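Local coordinates for PHB depolymerase (Penicillium funiculosum, PDB 2D81), which hydrolyses the ester bonds of the biopolyester polyhydroxybutyrate, as a depolymerase of the alpha/beta hydrolase fold, at residues N7-G21 / G217-C230. Sequence-based numbering, arbitrary orientation.
With RB3 ((1R)-3-{[(1R)-3-methoxy-1-methyl-3-oxopropyl]oxy}-1-methyl-3-oxopropyl (3R)-3-hydroxybutanoate), chain C.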
# COMPACT_ATOMS: atom_id res chain seq x y z
N ASN A 7 -2.55 0.26 21.69
CA ASN A 7 -1.34 0.89 22.19
C ASN A 7 -0.28 0.83 21.11
O ASN A 7 0.62 -0.01 21.14
CB ASN A 7 -0.84 0.19 23.46
CG ASN A 7 0.31 0.92 24.11
OD1 ASN A 7 0.69 2.01 23.68
ND2 ASN A 7 0.88 0.33 25.16
N VAL A 8 -0.41 1.72 20.14
CA VAL A 8 0.51 1.79 19.01
C VAL A 8 1.20 3.15 19.01
O VAL A 8 0.54 4.18 19.08
CB VAL A 8 -0.23 1.60 17.67
CG1 VAL A 8 0.73 1.81 16.51
CG2 VAL A 8 -0.85 0.21 17.61
N ASN A 9 2.53 3.14 18.92
CA ASN A 9 3.27 4.39 18.87
C ASN A 9 3.03 5.06 17.53
O ASN A 9 3.23 4.46 16.48
CB ASN A 9 4.77 4.14 19.06
CG ASN A 9 5.52 5.40 19.44
OD1 ASN A 9 5.26 6.47 18.89
ND2 ASN A 9 6.44 5.28 20.39
N PRO A 10 2.57 6.33 17.54
CA PRO A 10 2.31 7.06 16.30
C PRO A 10 3.56 7.21 15.43
O PRO A 10 3.46 7.49 14.23
CB PRO A 10 1.79 8.41 16.79
CG PRO A 10 1.14 8.06 18.10
CD PRO A 10 2.14 7.11 18.71
N ASN A 11 4.73 7.02 16.02
CA ASN A 11 5.98 7.18 15.28
C ASN A 11 6.45 5.86 14.66
O ASN A 11 7.59 5.76 14.21
CB ASN A 11 7.09 7.71 16.20
CG ASN A 11 7.49 6.72 17.28
OD1 ASN A 11 7.45 5.51 17.08
ND2 ASN A 11 7.88 7.24 18.44
N SER A 12 5.57 4.87 14.62
CA SER A 12 5.95 3.54 14.13
C SER A 12 5.07 3.10 12.97
O SER A 12 4.96 1.90 12.69
CB SER A 12 5.84 2.52 15.26
OG SER A 12 4.49 2.34 15.65
N VAL A 13 4.45 4.06 12.30
CA VAL A 13 3.47 3.76 11.26
C VAL A 13 4.09 3.75 9.86
O VAL A 13 4.93 4.59 9.53
CB VAL A 13 2.31 4.79 11.29
CG1 VAL A 13 1.29 4.46 10.20
CG2 VAL A 13 1.63 4.77 12.66
N SER A 14 3.67 2.79 9.05
CA SER A 14 4.13 2.67 7.67
C SER A 14 3.04 2.05 6.81
O SER A 14 1.99 1.65 7.32
CB SER A 14 5.39 1.80 7.61
OG SER A 14 5.14 0.50 8.11
N VAL A 15 3.28 1.96 5.50
CA VAL A 15 2.29 1.45 4.56
C VAL A 15 2.97 0.82 3.34
O VAL A 15 4.05 1.24 2.93
CB VAL A 15 1.34 2.58 4.09
CG1 VAL A 15 2.15 3.71 3.44
CG2 VAL A 15 0.31 2.04 3.11
N SER A 16 2.33 -0.21 2.77
CA SER A 16 2.76 -0.78 1.50
C SER A 16 1.55 -1.30 0.72
O SER A 16 0.45 -1.36 1.26
CB SER A 16 3.76 -1.93 1.73
OG SER A 16 3.14 -3.09 2.26
N GLY A 17 1.76 -1.66 -0.54
CA GLY A 17 0.67 -2.19 -1.33
C GLY A 17 1.10 -2.68 -2.70
O GLY A 17 2.23 -2.42 -3.13
N LEU A 18 0.20 -3.39 -3.37
CA LEU A 18 0.48 -3.94 -4.69
C LEU A 18 -0.28 -3.19 -5.78
O LEU A 18 -1.49 -2.96 -5.66
CB LEU A 18 0.07 -5.42 -4.74
CG LEU A 18 0.18 -6.10 -6.11
CD1 LEU A 18 1.64 -6.31 -6.48
CD2 LEU A 18 -0.55 -7.43 -6.06
N ALA A 19 0.42 -2.82 -6.85
CA ALA A 19 -0.19 -2.28 -8.05
C ALA A 19 -0.95 -0.98 -7.76
O ALA A 19 -0.33 0.02 -7.39
CB ALA A 19 -1.12 -3.32 -8.67
N SER A 20 -2.27 -0.98 -7.93
CA SER A 20 -3.03 0.21 -7.59
C SER A 20 -2.85 0.49 -6.10
O SER A 20 -2.85 1.64 -5.66
CB SER A 20 -4.52 0.05 -7.92
OG SER A 20 -5.15 -0.97 -7.14
N GLY A 21 -2.67 -0.58 -5.32
CA GLY A 21 -2.37 -0.42 -3.90
C GLY A 21 -0.96 0.08 -3.66
O GLY A 21 -0.69 0.72 -2.64
N GLY A 217 -2.77 -4.28 25.18
CA GLY A 217 -2.30 -2.92 25.32
C GLY A 217 -1.18 -2.81 26.34
O GLY A 217 -0.67 -1.71 26.60
N ALA A 218 -0.77 -3.93 26.92
CA ALA A 218 0.33 -3.94 27.88
C ALA A 218 1.65 -3.69 27.17
O ALA A 218 2.62 -3.23 27.77
CB ALA A 218 0.38 -5.27 28.62
N THR A 219 1.67 -3.98 25.87
CA THR A 219 2.88 -3.85 25.06
C THR A 219 2.65 -2.84 23.94
O THR A 219 1.62 -2.86 23.27
CB THR A 219 3.26 -5.21 24.43
OG1 THR A 219 3.51 -6.16 25.47
CG2 THR A 219 4.51 -5.06 23.57
N VAL A 220 3.62 -1.96 23.73
CA VAL A 220 3.54 -1.00 22.64
C VAL A 220 3.78 -1.70 21.31
O VAL A 220 4.75 -2.44 21.15
CB VAL A 220 4.58 0.13 22.80
CG1 VAL A 220 4.53 1.06 21.60
CG2 VAL A 220 4.29 0.90 24.08
N CYS A 221 2.88 -1.47 20.36
CA CYS A 221 2.94 -2.12 19.06
C CYS A 221 3.16 -1.11 17.94
O CYS A 221 2.96 0.09 18.12
CB CYS A 221 1.65 -2.92 18.83
SG CYS A 221 1.64 -4.44 19.85
N SER A 222 3.59 -1.61 16.78
CA SER A 222 3.69 -0.80 15.58
C SER A 222 2.49 -1.07 14.68
O SER A 222 1.67 -1.93 14.97
CB SER A 222 4.98 -1.11 14.83
OG SER A 222 5.06 -2.49 14.50
N LEU A 223 2.40 -0.32 13.57
CA LEU A 223 1.29 -0.47 12.65
C LEU A 223 1.76 -0.37 11.20
O LEU A 223 2.38 0.62 10.80
CB LEU A 223 0.24 0.62 12.91
CG LEU A 223 -0.92 0.72 11.92
CD1 LEU A 223 -1.79 -0.53 11.98
CD2 LEU A 223 -1.76 1.95 12.25
N HIS A 224 1.46 -1.40 10.42
CA HIS A 224 1.69 -1.36 8.98
C HIS A 224 0.35 -1.49 8.26
O HIS A 224 -0.44 -2.38 8.57
CB HIS A 224 2.60 -2.52 8.55
CG HIS A 224 3.00 -2.48 7.11
ND1 HIS A 224 3.91 -1.57 6.61
CD2 HIS A 224 2.60 -3.22 6.05
CE1 HIS A 224 4.06 -1.76 5.31
NE2 HIS A 224 3.27 -2.75 4.95
N VAL A 225 0.11 -0.59 7.32
CA VAL A 225 -1.08 -0.64 6.49
C VAL A 225 -0.72 -1.33 5.18
O VAL A 225 0.19 -0.89 4.47
CB VAL A 225 -1.60 0.79 6.19
CG1 VAL A 225 -2.88 0.73 5.36
CG2 VAL A 225 -1.84 1.53 7.50
N ALA A 226 -1.43 -2.41 4.86
CA ALA A 226 -1.16 -3.16 3.63
C ALA A 226 -2.34 -3.05 2.67
O ALA A 226 -3.48 -3.39 3.02
CB ALA A 226 -0.89 -4.63 3.97
N LEU A 227 -2.07 -2.59 1.45
CA LEU A 227 -3.13 -2.29 0.49
C LEU A 227 -3.18 -3.28 -0.68
O LEU A 227 -2.23 -3.39 -1.46
CB LEU A 227 -2.95 -0.87 -0.06
CG LEU A 227 -2.99 0.26 0.98
CD1 LEU A 227 -2.61 1.57 0.31
CD2 LEU A 227 -4.38 0.35 1.59
N HIS A 228 -4.30 -3.99 -0.80
CA HIS A 228 -4.52 -4.90 -1.92
C HIS A 228 -4.56 -4.13 -3.25
O HIS A 228 -4.72 -2.90 -3.27
CB HIS A 228 -5.84 -5.66 -1.71
CG HIS A 228 -7.06 -4.80 -1.81
ND1 HIS A 228 -7.57 -4.37 -3.02
CD2 HIS A 228 -7.88 -4.29 -0.86
CE1 HIS A 228 -8.64 -3.63 -2.80
NE2 HIS A 228 -8.85 -3.57 -1.50
N GLY A 229 -4.41 -4.85 -4.36
CA GLY A 229 -4.49 -4.23 -5.67
C GLY A 229 -5.86 -4.40 -6.29
O GLY A 229 -6.80 -4.82 -5.61
N CYS A 230 -6.00 -4.06 -7.57
CA CYS A 230 -7.28 -4.27 -8.24
C CYS A 230 -7.59 -5.77 -8.24
O CYS A 230 -6.69 -6.60 -8.29
CB CYS A 230 -7.22 -3.81 -9.69
SG CYS A 230 -6.63 -2.13 -10.10
O1M RB3 C . -3.75 -4.24 -13.98
C1A RB3 C . -3.88 -3.74 -12.84
O1A RB3 C . -4.83 -3.95 -12.05
C2A RB3 C . -2.78 -2.79 -12.37
C3A RB3 C . -3.34 -1.42 -12.00
C4A RB3 C . -2.18 -0.52 -11.56
O3A RB3 C . -3.99 -0.85 -13.15
C1B RB3 C . -5.11 -0.15 -12.82
O1B RB3 C . -5.27 0.30 -11.69
C2B RB3 C . -6.18 0.04 -13.90
C3B RB3 C . -7.20 1.13 -13.56
C4B RB3 C . -6.53 2.51 -13.46
O3B RB3 C . -8.19 1.18 -14.59
C1C RB3 C . -9.19 0.29 -14.40
O1C RB3 C . -8.96 -0.81 -13.89
C2C RB3 C . -10.62 0.65 -14.83
C3C RB3 C . -11.14 -0.33 -15.88
C4C RB3 C . -12.55 0.07 -16.33
O3C RB3 C . -10.25 -0.35 -17.00
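Ser14 and Ser16 hold the His224 imidazole at its edge, in the ring plane, through two hydrogen bonds: Ser14 OG sits 2.8 Å from His224 ND1, and Ser16 OG 2.7 Å from His224 NE2. With both nitrogens engaged, the ring is probably held from turning. His224 CG stands anti to the backbone N (chi1 -174°), which lets the ring reach across to the neighbouring strand. Tyr173 OH hydrogen-bonds to Ser14 OG and Tyr247 OH to Ser16 OG.

Behind these side chains, strands 13-18 and 221-227 run parallel at 20°. Ser14 and Ser16 each give N-H and take N-H through their backbones, Ser16 N reaching Val225 O at 2.8 Å; Leu18 N to Leu227 O ends the series. These are neighbouring strands in the central sheet of the circularly permuted alpha/beta hydrolase fold. Strand 13-18 leads into the nucleophile elbow at Ala19, apparently this entry's engineered serine-to-alanine site, whose positive phi (61°) is the elbow's backbone signature. Beside it, Ser20 OG approaches Cys230 SG, disulfide-bonded to Cys284 and 3.2 Å from O1B of the bound trimer.

On the other sheet face the packing is apolar. Val15 CG2 rests on Val225 CB at 3.8 Å and also meets Leu227 CD1, under helix 20-31; Val8 CG1 touches Leu223 CB.

At the far end, Asn7 ND2 donates to Gly217 O (2.9 Å) from above the carbonyl plane, while Asn7 OD1 accepts from Gln318 N. A leucine here would probably leave both backbone groups without their mate.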